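Local coordinates for teichoic acid biosynthesis protein F (Staphylococcus epidermidis, PDB 3L7I), which is a teichoic acid biosynthesis protein whose modelled part includes a domain of the GT-B glycosyltransferase-like fold, at residues E491-R494 with S495-M499. Numbering follows the deposited sequence.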
ATOM      1  N   GLU A 491       2.714 -47.821 -20.058  1.00 86.53           N
ATOM      2  CA  GLU A 491       2.165 -47.343 -21.323  1.00 90.61           C
ATOM      3  C   GLU A 491       1.039 -46.347 -21.057  1.00 89.86           C
ATOM      4  O   GLU A 491       0.915 -45.333 -21.748  1.00 91.81           O
ATOM      5  CB  GLU A 491       1.680 -48.516 -22.174  1.00 95.29           C
ATOM      6  CG  GLU A 491       2.191 -48.480 -23.607  1.00100.53           C
ATOM      7  CD  GLU A 491       3.655 -48.933 -23.745  1.00100.66           C
ATOM      8  OE1 GLU A 491       3.888 -50.149 -23.966  1.00102.70           O
ATOM      9  OE2 GLU A 491       4.570 -48.076 -23.654  1.00 99.26           O
ATOM     10  N   ILE A 492       0.235 -46.653 -20.040  1.00 65.86           N
ATOM     11  CA  ILE A 492      -0.833 -45.792 -19.564  1.00 64.29           C
ATOM     12  C   ILE A 492      -0.265 -44.516 -18.963  1.00 63.14           C
ATOM     13  O   ILE A 492      -0.826 -43.446 -19.148  1.00 62.78           O
ATOM     14  CB  ILE A 492      -1.675 -46.496 -18.488  1.00 63.01           C
ATOM     15  CG1 ILE A 492      -2.509 -47.612 -19.101  1.00 64.19           C
ATOM     16  CG2 ILE A 492      -2.597 -45.522 -17.773  1.00 61.46           C
ATOM     17  CD1 ILE A 492      -3.123 -48.526 -18.069  1.00 63.33           C
ATOM     18  N   PHE A 493       0.842 -44.612 -18.235  1.00 62.76           N
ATOM     19  CA  PHE A 493       1.368 -43.424 -17.571  1.00 61.77           C
ATOM     20  C   PHE A 493       1.930 -42.448 -18.575  1.00 62.91           C
ATOM     21  O   PHE A 493       1.762 -41.243 -18.423  1.00 62.34           O
ATOM     22  CB  PHE A 493       2.429 -43.759 -16.522  1.00 61.30           C
ATOM     23  CG  PHE A 493       1.878 -44.429 -15.310  1.00 60.00           C
ATOM     24  CD1 PHE A 493       0.538 -44.347 -15.020  1.00 59.04           C
ATOM     25  CD2 PHE A 493       2.703 -45.135 -14.456  1.00 59.96           C
ATOM     26  CE1 PHE A 493       0.030 -44.973 -13.921  1.00 58.05           C
ATOM     27  CE2 PHE A 493       2.197 -45.766 -13.353  1.00 58.96           C
ATOM     28  CZ  PHE A 493       0.858 -45.690 -13.089  1.00 57.99           C
ATOM     29  N   ARG A 494       2.601 -42.976 -19.589  1.00 82.75           N
ATOM     30  CA  ARG A 494       3.186 -42.164 -20.636  1.00 85.74           C
ATOM     31  C   ARG A 494       2.132 -41.265 -21.302  1.00 88.93           C
ATOM     32  O   ARG A 494       2.442 -40.190 -21.798  1.00 90.92           O
ATOM     33  CB  ARG A 494       3.895 -43.067 -21.645  1.00 88.53           C
ATOM     34  CG  ARG A 494       4.117 -42.433 -22.994  1.00 93.11           C
ATOM     35  CD  ARG A 494       5.483 -42.773 -23.538  1.00 94.30           C
ATOM     36  NE  ARG A 494       5.710 -44.214 -23.597  1.00 94.64           N
ATOM     37  CZ  ARG A 494       6.815 -44.765 -24.092  1.00 95.98           C
ATOM     38  NH1 ARG A 494       7.787 -43.988 -24.559  1.00 96.89           N
ATOM     39  NH2 ARG A 494       6.951 -46.085 -24.116  1.00 96.80           N
ATOM     40  N   SER A 495       0.880 -41.700 -21.280  1.00 65.71           N
ATOM     41  CA  SER A 495      -0.233 -40.931 -21.825  1.00 65.88           C
ATOM     42  C   SER A 495      -1.024 -40.141 -20.764  1.00 64.10           C
ATOM     43  O   SER A 495      -1.285 -38.948 -20.927  1.00 64.21           O
ATOM     44  CB  SER A 495      -1.189 -41.886 -22.565  1.00 66.88           C
ATOM     45  OG  SER A 495      -2.511 -41.358 -22.682  1.00 66.68           O
ATOM     46  N   ALA A 496      -1.409 -40.826 -19.689  1.00 62.71           N
ATOM     47  CA  ALA A 496      -2.335 -40.296 -18.688  1.00 61.32           C
ATOM     48  C   ALA A 496      -1.714 -39.230 -17.794  1.00 60.38           C
ATOM     49  O   ALA A 496      -2.425 -38.398 -17.213  1.00 59.77           O
ATOM     50  CB  ALA A 496      -2.902 -41.428 -17.833  1.00 60.39           C
ATOM     51  N   PHE A 497      -0.389 -39.262 -17.683  1.00 60.51           N
ATOM     52  CA  PHE A 497       0.319 -38.336 -16.819  1.00 59.83           C
ATOM     53  C   PHE A 497       1.286 -37.433 -17.571  1.00 60.99           C
ATOM     54  O   PHE A 497       2.078 -36.733 -16.947  1.00 60.73           O
ATOM     55  CB  PHE A 497       1.107 -39.101 -15.754  1.00 59.01           C
ATOM     56  CG  PHE A 497       0.258 -39.708 -14.676  1.00 57.76           C
ATOM     57  CD1 PHE A 497       0.665 -40.881 -14.035  1.00 57.40           C
ATOM     58  CD2 PHE A 497      -0.936 -39.112 -14.298  1.00 57.18           C
ATOM     59  CE1 PHE A 497      -0.118 -41.449 -13.024  1.00 56.39           C
ATOM     60  CE2 PHE A 497      -1.719 -39.665 -13.301  1.00 56.25           C
ATOM     61  CZ  PHE A 497      -1.319 -40.830 -12.660  1.00 55.81           C
ATOM     62  N   TRP A 498       1.231 -37.447 -18.899  1.00 62.44           N
ATOM     63  CA  TRP A 498       2.169 -36.666 -19.695  1.00 63.83           C
ATOM     64  C   TRP A 498       3.598 -36.955 -19.225  1.00 63.94           C
ATOM     65  O   TRP A 498       4.310 -36.031 -18.809  1.00 63.95           O
ATOM     66  CB  TRP A 498       1.906 -35.153 -19.529  1.00 63.79           C
ATOM     67  CG  TRP A 498       0.478 -34.649 -19.747  1.00 63.75           C
ATOM     68  CD1 TRP A 498      -0.082 -34.234 -20.930  1.00 65.20           C
ATOM     69  CD2 TRP A 498      -0.540 -34.480 -18.749  1.00 62.48           C
ATOM     70  NE1 TRP A 498      -1.382 -33.849 -20.731  1.00 64.93           N
ATOM     71  CE2 TRP A 498      -1.689 -33.981 -19.404  1.00 63.30           C
ATOM     72  CE3 TRP A 498      -0.595 -34.716 -17.369  1.00 60.95           C
ATOM     73  CZ2 TRP A 498      -2.876 -33.711 -18.732  1.00 62.72           C
ATOM     74  CZ3 TRP A 498      -1.779 -34.441 -16.693  1.00 60.32           C
ATOM     75  CH2 TRP A 498      -2.902 -33.936 -17.379  1.00 61.24           C
ATOM     76  N   MET A 499       4.023 -38.214 -19.252  1.00 66.40           N
ATOM     77  CA  MET A 499       5.351 -38.561 -18.734  1.00 64.53           C
ATOM     78  C   MET A 499       6.286 -39.047 -19.834  1.00 66.96           C
ATOM     79  O   MET A 499       5.836 -39.579 -20.843  1.00 69.43           O
ATOM     80  CB  MET A 499       5.242 -39.643 -17.656  1.00 63.32           C
ATOM     81  CG  MET A 499       4.654 -39.169 -16.351  1.00 61.45           C
ATOM     82  SD  MET A 499       5.907 -38.381 -15.329  1.00 61.32           S
ATOM     83  CE  MET A 499       7.303 -39.378 -15.794  1.00 63.04           C
TER
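F493 and F497, one helical turn apart, send their side chains off the same face of the helix and lie side by side. CD1 of F493 comes to 3.6 Å from CE1 of F497, with the rings nearly parallel (planes at 26°) but slid apart, their centroids separated by 5.2 Å, so that they barely overlap. In both residues CG stands anti to the carbonyl carbon (chi1 near -70°), and this shared torsion sends the two rings the same way. Flat, wholly apolar phenylalanine suits this buried face. Beside it, CG2 of I492 rests against CB of A496, whose small methyl fits next to the branched isoleucine.

The helix is drawing to its end here. I492 O accepts a nearly straight bond from A496 N (2.7 Å, N-H...O angle 165°) and a more bent one from S495 N, which approaches from above the carbonyl plane. F497 N still donates to F493 O at 3.0 Å, although F497 is the first residue to leave helical angles.

On the exposed side the contact is polar and looser: R494 NH2 forms a salt bridge with E491 OE2 (3.1 Å), meeting the carboxylate in the guanidinium plane, and the same NH2 also forms a salt bridge with OE1 of E501, its strongest polar partner. The long, bent arginine chain thus bridges two acids, with E491 and R494 themselves exposed to solvent.

Helix 487-496 is the crossover of a beta-alpha-beta unit between parallel strands 481-484 and 504-506. F493, F497 and M499 pack on L482 of the first strand, and W443 and W479 meet the F497 ring edge-to-face. Past the helix end, W498 lies against helix 465-476, touching K469, F472, N473 and T476.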